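Local coordinates for salt-tolerant glutaminase (Micrococcus luteus, PDB 3AGD), which probably hydrolyses L-glutamine to L-glutamate and ammonium, at residues Q26-P29 with V30-E33; F60-Q63 with S64-K67; E133-D136 with R137-I141; V197-V201 with K202-V206; S227-A230 with R231-S235. One frame throughout, in Å; residues are numbered along the deposited sequence.

Contact 1: Q26-P29 with V30-E33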
loop_
_atom_site.group_PDB
_atom_site.type_symbol
_atom_site.label_atom_id
_atom_site.label_comp_id
_atom_site.label_asym_id
_atom_site.label_seq_id
_atom_site.Cartn_x
_atom_site.Cartn_y
_atom_site.Cartn_z
ATOM N N GLN A 26 -11.131 -32.631 4.000
ATOM C CA GLN A 26 -11.758 -33.907 4.340
ATOM C C GLN A 26 -13.225 -33.833 4.764
ATOM O O GLN A 26 -13.869 -34.871 4.921
ATOM C CB GLN A 26 -10.975 -34.592 5.464
ATOM C CG GLN A 26 -9.524 -34.911 5.154
ATOM C CD GLN A 26 -9.372 -35.919 4.036
ATOM O OE1 GLN A 26 -9.320 -35.558 2.861
ATOM N NE2 GLN A 26 -9.314 -37.196 4.396
ATOM N N TYR A 27 -13.756 -32.627 4.944
ATOM C CA TYR A 27 -15.139 -32.474 5.397
ATOM C C TYR A 27 -16.210 -32.970 4.421
ATOM O O TYR A 27 -17.309 -33.332 4.839
ATOM C CB TYR A 27 -15.395 -31.017 5.802
ATOM C CG TYR A 27 -15.780 -30.077 4.683
ATOM C CD1 TYR A 27 -17.112 -29.930 4.300
ATOM C CD2 TYR A 27 -14.819 -29.296 4.041
ATOM C CE1 TYR A 27 -17.484 -29.023 3.311
ATOM C CE2 TYR A 27 -15.182 -28.387 3.047
ATOM C CZ TYR A 27 -16.516 -28.254 2.690
ATOM O OH TYR A 27 -16.887 -27.346 1.727
ATOM N N ILE A 28 -15.897 -32.986 3.128
ATOM C CA ILE A 28 -16.834 -33.486 2.125
ATOM C C ILE A 28 -16.090 -34.292 1.075
ATOM O O ILE A 28 -15.036 -33.879 0.591
ATOM C CB ILE A 28 -17.602 -32.361 1.408
ATOM C CG1 ILE A 28 -16.638 -31.247 0.996
ATOM C CG2 ILE A 28 -18.744 -31.875 2.285
ATOM C CD1 ILE A 28 -17.277 -30.194 0.124
ATOM N N PRO A 29 -16.637 -35.458 0.703
ATOM C CA PRO A 29 -16.034 -36.344 -0.295
ATOM C C PRO A 29 -15.742 -35.706 -1.650
ATOM O O PRO A 29 -14.775 -36.079 -2.316
ATOM C CB PRO A 29 -17.037 -37.496 -0.387
ATOM C CG PRO A 29 -18.340 -36.849 -0.003
ATOM C CD PRO A 29 -17.933 -35.988 1.159
ATOM N N VAL A 30 -16.562 -34.747 -2.068
ATOM C CA VAL A 30 -16.321 -34.109 -3.357
ATOM C C VAL A 30 -14.942 -33.441 -3.357
ATOM O O VAL A 30 -14.217 -33.499 -4.350
ATOM C CB VAL A 30 -17.416 -33.066 -3.690
ATOM C CG1 VAL A 30 -17.418 -31.958 -2.660
ATOM C CG2 VAL A 30 -17.189 -32.504 -5.082
ATOM N N LEU A 31 -14.577 -32.821 -2.237
ATOM C CA LEU A 31 -13.281 -32.162 -2.123
ATOM C C LEU A 31 -12.234 -33.152 -1.623
ATOM O O LEU A 31 -11.081 -33.123 -2.049
ATOM C CB LEU A 31 -13.366 -30.966 -1.168
ATOM C CG LEU A 31 -14.239 -29.789 -1.613
ATOM C CD1 LEU A 31 -14.141 -28.643 -0.604
ATOM C CD2 LEU A 31 -13.782 -29.320 -2.982
ATOM N N ALA A 32 -12.649 -34.038 -0.723
ATOM C CA ALA A 32 -11.751 -35.038 -0.168
ATOM C C ALA A 32 -11.230 -35.998 -1.238
ATOM O O ALA A 32 -10.104 -36.481 -1.142
ATOM C CB ALA A 32 -12.465 -35.821 0.927
ATOM N N GLU A 33 -12.046 -36.263 -2.255
ATOM C CA GLU A 33 -11.668 -37.187 -3.323
ATOM C C GLU A 33 -11.106 -36.502 -4.565
ATOM O O GLU A 33 -10.764 -37.171 -5.540
ATOM C CB GLU A 33 -12.875 -38.035 -3.741
ATOM C CG GLU A 33 -13.670 -38.641 -2.591
ATOM C CD GLU A 33 -12.828 -39.505 -1.673
ATOM O OE1 GLU A 33 -13.352 -39.930 -0.619
ATOM O OE2 GLU A 33 -11.650 -39.763 -2.002
#
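I28 makes most of the apolar contact, its side chain lying beside those of V30 and L31 and pointing the same way. Its CD1 meets V30 CG1 at 3.3 Å, tighter than ordinary van der Waals contact, and L31 CG at 3.5 Å. CG1 sits between the backbone N and the carbonyl carbon of I28 (chi1 46°), which turns the ethyl arm towards the start of the helix. The same CG1 lies 3.3 Å above one face of the Y27 ring, offset to its rim. L31 CD1 then touches Y27 CE2 obliquely at 3.8 Å, so the leucine reaches both I28 and the ring.

The backbone positions these groups. I28 O accepts from A32 N at 2.7 Å, in the carbonyl plane and at an N-H...O angle of 162°, while the approach of L31 N is weak. A32 CB packs against I28 O as well. Further out, I28 and P29 rest on S159, and V30 on E155 and T156, all of helix 154-161; Y27 OH makes a weak hydrogen bond to E160. I28 at the N-cap with a proline in the first turn is a usual way to begin a helix, here the short helix 29-32 beside the glutamate-binding residues E160 and V261, both of which Y27 approaches.

Contact 2: F60-Q63 with S64-K67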
loop_
_atom_site.group_PDB
_atom_site.type_symbol
_atom_site.label_atom_id
_atom_site.label_comp_id
_atom_site.label_asym_id
_atom_site.label_seq_id
_atom_site.Cartn_x
_atom_site.Cartn_y
_atom_site.Cartn_z
ATOM N N PHE A 60 -12.727 -24.965 -10.047
ATOM C CA PHE A 60 -12.829 -25.453 -8.680
ATOM C C PHE A 60 -13.748 -24.486 -7.945
ATOM O O PHE A 60 -13.924 -23.348 -8.378
ATOM C CB PHE A 60 -11.439 -25.503 -8.025
ATOM C CG PHE A 60 -10.680 -24.205 -8.101
ATOM C CD1 PHE A 60 -10.952 -23.170 -7.215
ATOM C CD2 PHE A 60 -9.711 -24.007 -9.087
ATOM C CE1 PHE A 60 -10.273 -21.951 -7.306
ATOM C CE2 PHE A 60 -9.028 -22.800 -9.190
ATOM C CZ PHE A 60 -9.307 -21.766 -8.298
ATOM N N THR A 61 -14.348 -24.927 -6.846
ATOM C CA THR A 61 -15.233 -24.043 -6.100
ATOM C C THR A 61 -14.398 -22.997 -5.366
ATOM O O THR A 61 -13.434 -23.321 -4.668
ATOM C CB THR A 61 -16.109 -24.836 -5.119
ATOM O OG1 THR A 61 -15.280 -25.636 -4.266
ATOM C CG2 THR A 61 -17.051 -25.745 -5.895
ATOM N N ILE A 62 -14.778 -21.739 -5.553
ATOM C CA ILE A 62 -14.080 -20.605 -4.973
ATOM C C ILE A 62 -14.100 -20.573 -3.450
ATOM O O ILE A 62 -13.206 -20.000 -2.822
ATOM C CB ILE A 62 -14.670 -19.283 -5.539
ATOM C CG1 ILE A 62 -13.852 -18.085 -5.073
ATOM C CG2 ILE A 62 -16.114 -19.132 -5.106
ATOM C CD1 ILE A 62 -14.278 -16.785 -5.745
ATOM N N GLN A 63 -15.111 -21.193 -2.856
ATOM C CA GLN A 63 -15.238 -21.224 -1.403
ATOM C C GLN A 63 -15.065 -19.828 -0.784
ATOM O O GLN A 63 -15.628 -18.855 -1.291
ATOM C CB GLN A 63 -14.227 -22.211 -0.810
ATOM C CG GLN A 63 -14.469 -23.684 -1.202
ATOM C CD GLN A 63 -15.855 -24.182 -0.815
ATOM O OE1 GLN A 63 -16.377 -23.831 0.243
ATOM N NE2 GLN A 63 -16.452 -25.014 -1.666
ATOM N N SER A 64 -14.286 -19.725 0.293
ATOM C CA SER A 64 -14.084 -18.445 0.980
ATOM C C SER A 64 -13.511 -17.294 0.159
ATOM O O SER A 64 -13.621 -16.130 0.565
ATOM C CB SER A 64 -13.227 -18.640 2.232
ATOM O OG SER A 64 -13.987 -19.239 3.267
ATOM N N ALA A 65 -12.897 -17.596 -0.980
ATOM C CA ALA A 65 -12.352 -16.531 -1.818
ATOM C C ALA A 65 -13.507 -15.766 -2.466
ATOM O O ALA A 65 -13.298 -14.842 -3.249
ATOM C CB ALA A 65 -11.425 -17.102 -2.881
ATOM N N SER A 66 -14.727 -16.159 -2.123
ATOM C CA SER A 66 -15.923 -15.503 -2.639
ATOM C C SER A 66 -16.258 -14.321 -1.737
ATOM O O SER A 66 -16.877 -13.348 -2.162
ATOM C CB SER A 66 -17.106 -16.467 -2.610
ATOM O OG SER A 66 -17.516 -16.707 -1.271
ATOM N N LYS A 67 -15.839 -14.423 -0.482
ATOM C CA LYS A 67 -16.122 -13.408 0.526
ATOM C C LYS A 67 -15.821 -11.953 0.169
ATOM O O LYS A 67 -16.650 -11.075 0.397
ATOM C CB LYS A 67 -15.435 -13.803 1.833
ATOM C CG LYS A 67 -16.012 -15.087 2.427
ATOM C CD LYS A 67 -15.233 -15.547 3.644
ATOM C CE LYS A 67 -15.873 -16.778 4.272
ATOM N NZ LYS A 67 -15.084 -17.253 5.435
#
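I62 is the first residue to reach the following segment. Its CG1 is trans to the backbone N (chi1 -173°) and presses on A65 CB at 3.4 Å, a tight carbon pair; CD1 runs on to A65 O at 3.3 Å, and CG2 leans towards S66 CB. I62 O accepts from A65 N at 3.0 Å, with the donor well above the carbonyl plane. This bond closes a four-residue beta turn from I62 to A65.

Q63 takes a positive phi of 48° with psi -135°; followed by the helical angles of S64, this fits a type II' turn. Its side chain leads back along the strand: NE2 donates to T61 OG1 at 2.9 Å, nearly straight and in the amide plane, which fixes how the amide is turned. Its carbonyl points the other way, and Q63 O accepts from S66 OG at 2.9 Å. That serine hydroxyl is also bonded to Q194, so it ties the turn to helix 184-195.

S64 binds L-glutamate in another structure of this protein, and S64 with K67 forms a possible SxxK pair, as in serine beta-lactamases. K67 NZ lies 3.1 Å from S64 OG and is hydrogen-bonded to N114 OD1 and M112 O. The bonds from S66 to Q63 O and from Q63 NE2 to T61 hold the turn that carries S64, consistent with a hydroxyl kept near the lysine.

Contact 3: E133-D136 with R137-I141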
loop_
_atom_site.group_PDB
_atom_site.type_symbol
_atom_site.label_atom_id
_atom_site.label_comp_id
_atom_site.label_asym_id
_atom_site.label_seq_id
_atom_site.Cartn_x
_atom_site.Cartn_y
_atom_site.Cartn_z
ATOM N N GLU A 133 -32.903 -13.999 -5.267
ATOM C CA GLU A 133 -32.312 -12.753 -5.730
ATOM C C GLU A 133 -30.938 -12.561 -5.100
ATOM O O GLU A 133 -30.019 -12.052 -5.739
ATOM C CB GLU A 133 -33.196 -11.557 -5.366
ATOM C CG GLU A 133 -34.592 -11.580 -5.955
ATOM C CD GLU A 133 -35.387 -10.345 -5.577
ATOM O OE1 GLU A 133 -35.478 -9.410 -6.395
ATOM O OE2 GLU A 133 -35.908 -10.299 -4.448
ATOM N N ARG A 134 -30.798 -12.961 -3.840
ATOM C CA ARG A 134 -29.518 -12.812 -3.163
ATOM C C ARG A 134 -28.460 -13.729 -3.778
ATOM O O ARG A 134 -27.317 -13.316 -3.969
ATOM C CB ARG A 134 -29.657 -13.093 -1.665
ATOM C CG ARG A 134 -30.522 -12.076 -0.915
ATOM C CD ARG A 134 -29.952 -11.829 0.477
ATOM N NE ARG A 134 -30.947 -11.444 1.479
ATOM C CZ ARG A 134 -31.686 -10.344 1.439
ATOM N NH1 ARG A 134 -31.564 -9.493 0.439
ATOM N NH2 ARG A 134 -32.541 -10.085 2.417
ATOM N N LEU A 135 -28.840 -14.960 -4.106
ATOM C CA LEU A 135 -27.889 -15.887 -4.711
ATOM C C LEU A 135 -27.513 -15.350 -6.087
ATOM O O LEU A 135 -26.334 -15.306 -6.437
ATOM C CB LEU A 135 -28.489 -17.289 -4.856
ATOM C CG LEU A 135 -27.502 -18.460 -4.737
ATOM C CD1 LEU A 135 -28.142 -19.713 -5.303
ATOM C CD2 LEU A 135 -26.206 -18.158 -5.472
ATOM N N ASP A 136 -28.511 -14.940 -6.868
ATOM C CA ASP A 136 -28.236 -14.394 -8.194
ATOM C C ASP A 136 -27.253 -13.232 -8.086
ATOM O O ASP A 136 -26.351 -13.101 -8.902
ATOM C CB ASP A 136 -29.521 -13.899 -8.880
ATOM C CG ASP A 136 -30.423 -15.037 -9.349
ATOM O OD1 ASP A 136 -29.931 -16.177 -9.503
ATOM O OD2 ASP A 136 -31.626 -14.783 -9.581
ATOM N N ARG A 137 -27.428 -12.390 -7.074
ATOM C CA ARG A 137 -26.547 -11.239 -6.887
ATOM C C ARG A 137 -25.106 -11.670 -6.585
ATOM O O ARG A 137 -24.151 -11.089 -7.109
ATOM C CB ARG A 137 -27.082 -10.347 -5.763
ATOM C CG ARG A 137 -26.236 -9.098 -5.483
ATOM C CD ARG A 137 -26.024 -8.267 -6.737
ATOM N NE ARG A 137 -25.364 -7.000 -6.441
ATOM C CZ ARG A 137 -24.495 -6.404 -7.251
ATOM N NH1 ARG A 137 -23.946 -5.248 -6.905
ATOM N NH2 ARG A 137 -24.160 -6.974 -8.401
ATOM N N ALA A 138 -24.945 -12.690 -5.748
ATOM C CA ALA A 138 -23.613 -13.179 -5.410
ATOM C C ALA A 138 -22.944 -13.742 -6.667
ATOM O O ALA A 138 -21.788 -13.442 -6.962
ATOM C CB ALA A 138 -23.705 -14.256 -4.327
ATOM N N VAL A 139 -23.680 -14.557 -7.413
ATOM C CA VAL A 139 -23.146 -15.149 -8.629
ATOM C C VAL A 139 -22.816 -14.060 -9.642
ATOM O O VAL A 139 -21.809 -14.138 -10.343
ATOM C CB VAL A 139 -24.153 -16.141 -9.250
ATOM C CG1 VAL A 139 -23.666 -16.599 -10.624
ATOM C CG2 VAL A 139 -24.323 -17.344 -8.331
ATOM N N GLU A 140 -23.666 -13.037 -9.706
ATOM C CA GLU A 140 -23.472 -11.939 -10.641
ATOM C C GLU A 140 -22.217 -11.112 -10.373
ATOM O O GLU A 140 -21.419 -10.876 -11.283
ATOM C CB GLU A 140 -24.684 -11.003 -10.630
ATOM C CG GLU A 140 -24.481 -9.768 -11.495
ATOM C CD GLU A 140 -25.530 -8.692 -11.262
ATOM O OE1 GLU A 140 -25.839 -8.400 -10.087
ATOM O OE2 GLU A 140 -26.032 -8.128 -12.257
ATOM N N ILE A 141 -22.036 -10.664 -9.135
ATOM C CA ILE A 141 -20.870 -9.842 -8.829
ATOM C C ILE A 141 -19.575 -10.560 -9.200
ATOM O O ILE A 141 -18.672 -9.959 -9.780
ATOM C CB ILE A 141 -20.836 -9.426 -7.336
ATOM C CG1 ILE A 141 -19.737 -8.377 -7.121
ATOM C CG2 ILE A 141 -20.602 -10.643 -6.450
ATOM C CD1 ILE A 141 -19.923 -7.091 -7.934
#
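R137, whose CB rests 3.4 Å from E133 O, carries a guanidinium with two acidic partners. NH2 forms a salt bridge with E140 OE1 at 2.8 Å, but the two flat groups are not coplanar: the nitrogen comes from above the carboxylate plane (54° out of it), and the oxygen is tilted 29° from the guanidinium plane. NE makes a second salt bridge, to D77. The guanidinium therefore joins one turn of its own helix to the end of helix 67-78. The D136 carboxylate is paired in turn with K132, one turn back.

On another side of the helix, L135 CD2 touches V139 CG2 at 3.5 Å, the two side chains meeting at a slant. V139 CG2 also packs on L135 O at 3.4 Å, and V139 N donates to that oxygen at 2.9 Å in a nearly straight bond (173°). Backbone bonds from R137 N to E133 O and from A138 N to R134 O continue the same spacing. A138 faces T70, and I141 faces A73.

The i to i+4 backbone bonds, the apolar pair at the same spacing and the i to i+3 salt bridge are those of a regular alpha-helix, here helix 131-146, which lies against helix 67-78 through R137, A138 and I141.

Contact 4: V197-V201 with K202-V206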
loop_
_atom_site.group_PDB
_atom_site.type_symbol
_atom_site.label_atom_id
_atom_site.label_comp_id
_atom_site.label_asym_id
_atom_site.label_seq_id
_atom_site.Cartn_x
_atom_site.Cartn_y
_atom_site.Cartn_z
ATOM N N VAL A 197 -19.500 -21.644 -6.176
ATOM C CA VAL A 197 -19.342 -21.028 -7.487
ATOM C C VAL A 197 -18.020 -21.500 -8.094
ATOM O O VAL A 197 -16.983 -21.469 -7.439
ATOM C CB VAL A 197 -19.341 -19.487 -7.394
ATOM C CG1 VAL A 197 -18.988 -18.880 -8.748
ATOM C CG2 VAL A 197 -20.701 -19.001 -6.946
ATOM N N LEU A 198 -18.072 -21.927 -9.352
ATOM C CA LEU A 198 -16.903 -22.429 -10.068
ATOM C C LEU A 198 -16.047 -21.368 -10.757
ATOM O O LEU A 198 -16.541 -20.546 -11.531
ATOM C CB LEU A 198 -17.346 -23.467 -11.107
ATOM C CG LEU A 198 -17.908 -24.784 -10.558
ATOM C CD1 LEU A 198 -18.632 -25.552 -11.667
ATOM C CD2 LEU A 198 -16.763 -25.611 -9.966
ATOM N N VAL A 199 -14.751 -21.403 -10.471
ATOM C CA VAL A 199 -13.804 -20.475 -11.069
ATOM C C VAL A 199 -12.491 -21.206 -11.327
ATOM O O VAL A 199 -12.244 -22.272 -10.763
ATOM C CB VAL A 199 -13.505 -19.265 -10.145
ATOM C CG1 VAL A 199 -14.774 -18.466 -9.896
ATOM C CG2 VAL A 199 -12.898 -19.748 -8.828
ATOM N N THR A 200 -11.664 -20.628 -12.193
ATOM C CA THR A 200 -10.360 -21.188 -12.507
ATOM C C THR A 200 -9.341 -20.200 -11.956
ATOM O O THR A 200 -9.698 -19.094 -11.536
ATOM C CB THR A 200 -10.123 -21.279 -14.023
ATOM O OG1 THR A 200 -10.067 -19.953 -14.569
ATOM C CG2 THR A 200 -11.251 -22.057 -14.704
ATOM N N VAL A 201 -8.076 -20.597 -11.959
ATOM C CA VAL A 201 -7.008 -19.728 -11.492
ATOM C C VAL A 201 -7.083 -18.391 -12.233
ATOM O O VAL A 201 -6.926 -17.322 -11.634
ATOM C CB VAL A 201 -5.642 -20.352 -11.777
ATOM C CG1 VAL A 201 -4.550 -19.381 -11.428
ATOM C CG2 VAL A 201 -5.481 -21.625 -10.986
ATOM N N LYS A 202 -7.319 -18.465 -13.540
ATOM C CA LYS A 202 -7.407 -17.276 -14.378
ATOM C C LYS A 202 -8.554 -16.372 -13.954
ATOM O O LYS A 202 -8.417 -15.150 -13.953
ATOM C CB LYS A 202 -7.584 -17.672 -15.845
ATOM C CG LYS A 202 -6.359 -18.326 -16.473
ATOM C CD LYS A 202 -6.638 -18.685 -17.929
ATOM C CE LYS A 202 -5.427 -19.298 -18.607
ATOM N NZ LYS A 202 -5.697 -19.630 -20.042
ATOM N N ASP A 203 -9.690 -16.967 -13.611
ATOM C CA ASP A 203 -10.833 -16.180 -13.171
ATOM C C ASP A 203 -10.444 -15.365 -11.941
ATOM O O ASP A 203 -10.678 -14.156 -11.883
ATOM C CB ASP A 203 -12.015 -17.082 -12.813
ATOM C CG ASP A 203 -12.632 -17.750 -14.020
ATOM O OD1 ASP A 203 -12.954 -17.045 -15.003
ATOM O OD2 ASP A 203 -12.809 -18.983 -13.977
ATOM N N LEU A 204 -9.848 -16.036 -10.959
ATOM C CA LEU A 204 -9.438 -15.370 -9.726
ATOM C C LEU A 204 -8.477 -14.216 -9.980
ATOM O O LEU A 204 -8.640 -13.135 -9.420
ATOM C CB LEU A 204 -8.785 -16.370 -8.762
ATOM C CG LEU A 204 -9.720 -17.296 -7.984
ATOM C CD1 LEU A 204 -8.900 -18.150 -7.032
ATOM C CD2 LEU A 204 -10.736 -16.467 -7.203
ATOM N N ALA A 205 -7.475 -14.448 -10.823
ATOM C CA ALA A 205 -6.494 -13.416 -11.139
ATOM C C ALA A 205 -7.184 -12.148 -11.640
ATOM O O ALA A 205 -6.915 -11.049 -11.159
ATOM C CB ALA A 205 -5.511 -13.932 -12.195
ATOM N N VAL A 206 -8.085 -12.310 -12.601
ATOM C CA VAL A 206 -8.797 -11.174 -13.171
ATOM C C VAL A 206 -9.710 -10.511 -12.148
ATOM O O VAL A 206 -9.797 -9.285 -12.086
ATOM C CB VAL A 206 -9.623 -11.605 -14.401
ATOM C CG1 VAL A 206 -10.405 -10.420 -14.945
ATOM C CG2 VAL A 206 -8.687 -12.171 -15.478
#
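D203 folds back over T200 from its first carbon. CB lies 3.3 Å from T200 O and 3.8 Å from V199 CB, wedged against the chain that leads into the helix. CG, trans to its own carbonyl carbon (chi1 -70°), comes within 3.4 Å of T200 OG1. At the tip, OD2 accepts from T200 N at 2.7 Å through its anti lone pair, the one away from OD1, and also takes a salt bridge from R148 NH1.

The reciprocal bond runs from D203 N to T200 OG1 at 3.2 Å, with an N-H...O angle of 158°. T200 at the N-cap and D203 three residues on thus form a capping box, which begins helix 201-212 where the chain leaves the strand around 198-199. OG1 can reach D203 N because it stands between the backbone N and the carbonyl carbon of T200 (chi1 66°).

Beyond the cap, L204 N donates to T200 O and A205 N to V201 O, the first regular turn. On the apolar side V199 CG2 meets L204 CG at 4.1 Å, the side chains crossing at about a right angle, and L204 is also packed on F60. D203 further touches Y366 of the second subunit.

Contact 5: S227-A230 with R231-S235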
loop_
_atom_site.group_PDB
_atom_site.type_symbol
_atom_site.label_atom_id
_atom_site.label_comp_id
_atom_site.label_asym_id
_atom_site.label_seq_id
_atom_site.Cartn_x
_atom_site.Cartn_y
_atom_site.Cartn_z
ATOM N N SER A 227 -14.105 3.046 -6.424
ATOM C CA SER A 227 -12.779 2.829 -5.857
ATOM C C SER A 227 -12.847 2.707 -4.338
ATOM O O SER A 227 -12.152 1.882 -3.745
ATOM C CB SER A 227 -11.841 3.977 -6.232
ATOM O OG SER A 227 -12.294 5.187 -5.657
ATOM N N ILE A 228 -13.691 3.521 -3.710
ATOM C CA ILE A 228 -13.820 3.487 -2.257
ATOM C C ILE A 228 -14.284 2.112 -1.754
ATOM O O ILE A 228 -13.931 1.699 -0.649
ATOM C CB ILE A 228 -14.783 4.592 -1.756
ATOM C CG1 ILE A 228 -14.693 4.704 -0.236
ATOM C CG2 ILE A 228 -16.212 4.288 -2.192
ATOM C CD1 ILE A 228 -15.576 5.791 0.350
ATOM N N VAL A 229 -15.071 1.404 -2.563
ATOM C CA VAL A 229 -15.540 0.072 -2.179
ATOM C C VAL A 229 -14.389 -0.916 -2.341
ATOM O O VAL A 229 -14.163 -1.774 -1.485
ATOM C CB VAL A 229 -16.726 -0.398 -3.060
ATOM C CG1 VAL A 229 -16.904 -1.910 -2.928
ATOM C CG2 VAL A 229 -18.012 0.320 -2.629
ATOM N N ALA A 230 -13.662 -0.789 -3.446
ATOM C CA ALA A 230 -12.536 -1.674 -3.710
ATOM C C ALA A 230 -11.501 -1.548 -2.590
ATOM O O ALA A 230 -10.977 -2.549 -2.101
ATOM C CB ALA A 230 -11.908 -1.329 -5.052
ATOM N N ARG A 231 -11.227 -0.313 -2.181
ATOM C CA ARG A 231 -10.252 -0.044 -1.127
ATOM C C ARG A 231 -10.637 -0.690 0.200
ATOM O O ARG A 231 -9.781 -1.201 0.924
ATOM C CB ARG A 231 -10.095 1.465 -0.922
ATOM C CG ARG A 231 -9.044 2.133 -1.799
ATOM C CD ARG A 231 -8.986 3.624 -1.488
ATOM N NE ARG A 231 -9.448 3.880 -0.126
ATOM C CZ ARG A 231 -10.417 4.734 0.192
ATOM N NH1 ARG A 231 -11.030 5.433 -0.755
ATOM N NH2 ARG A 231 -10.798 4.863 1.455
ATOM N N ARG A 232 -11.925 -0.648 0.520
ATOM C CA ARG A 232 -12.420 -1.232 1.759
ATOM C C ARG A 232 -12.245 -2.744 1.722
ATOM O O ARG A 232 -11.866 -3.365 2.715
ATOM C CB ARG A 232 -13.903 -0.879 1.953
ATOM C CG ARG A 232 -14.645 -1.748 2.977
ATOM C CD ARG A 232 -14.104 -1.602 4.395
ATOM N NE ARG A 232 -14.557 -0.383 5.064
ATOM C CZ ARG A 232 -15.789 -0.187 5.534
ATOM N NH1 ARG A 232 -16.717 -1.128 5.417
ATOM N NH2 ARG A 232 -16.093 0.955 6.135
ATOM N N VAL A 233 -12.517 -3.333 0.565
ATOM C CA VAL A 233 -12.411 -4.775 0.415
ATOM C C VAL A 233 -10.973 -5.249 0.564
ATOM O O VAL A 233 -10.688 -6.189 1.310
ATOM C CB VAL A 233 -12.965 -5.226 -0.952
ATOM C CG1 VAL A 233 -12.702 -6.707 -1.163
ATOM C CG2 VAL A 233 -14.468 -4.944 -1.013
ATOM N N VAL A 234 -10.057 -4.593 -0.134
ATOM C CA VAL A 234 -8.669 -5.003 -0.040
ATOM C C VAL A 234 -8.121 -4.744 1.364
ATOM O O VAL A 234 -7.263 -5.486 1.832
ATOM C CB VAL A 234 -7.818 -4.306 -1.109
ATOM C CG1 VAL A 234 -6.387 -4.819 -1.051
ATOM C CG2 VAL A 234 -8.422 -4.574 -2.494
ATOM N N SER A 235 -8.622 -3.711 2.041
ATOM C CA SER A 235 -8.170 -3.426 3.406
ATOM C C SER A 235 -8.563 -4.586 4.318
ATOM O O SER A 235 -7.750 -5.086 5.092
ATOM C CB SER A 235 -8.798 -2.129 3.949
ATOM O OG SER A 235 -8.237 -0.975 3.344
#
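S227 O accepts from R231 N at 2.8 Å, and V229 O and A230 O accept likewise from V233 N and V234 N, the i to i+4 pattern that makes this the opening of alpha-helix 227-240; the intervening bond from R232 N to I228 O, at 3.3 Å, is weak.

Against that regular backbone the side chains divide by side. R231 turns its guanidinium back along the helix: extended at chi2 but bent at chi3 (25°), the chain brings NH1 to 3.7 Å from I228 CA and 3.8 Å from I228 CG1, an oblique approach. I228 CG1, trans to its backbone N, offers that side to the arginine. Both residues look to the second subunit, where I228 packs on its R303 and R231 on its H305. R231 NH1 also lies close to NH1 of that same R303, like charges that would probably repel.

On the buried side V233 CG2 packs against V229 O at 3.2 Å and, more loosely, against V229 CG1 at 4.3 Å. These two valines fit on A72 of helix 67-78, with L211 of helix 201-212 next to V233. R232, bent at chi2 and chi3, sends its guanidinium away to a salt bridge with D84 and a hydrogen bond with Y71 OH. R231 O is gripped twice from one turn further along: S235 OG at 2.9 Å and S235 N at 3.0 Å come to it from opposite faces of its carbonyl plane.

All five contacts lie within the glutaminase domain and follow one another in series along the chain. Contacts 2 and 4 are closest, with centres 9 Å apart: strands 60-61 and 198-199 are antiparallel neighbours, and F60 N to V199 O (2.8 Å) is a probable hydrogen bond. Contact 1 stands at the surface, 15 Å from contact 2 between centres, its Y27 packing on Q63. Contact 3 touches contact 4 through V139 and V197. Contact 5 is centred about 20 Å from contacts 3 and 4. Contacts 1 and 2 lie at the glutamate-binding residues, contact 2 holding S64 itself; contacts 4 and 5, on the successive helices 201-212 and 227-240, lie instead toward the second subunit.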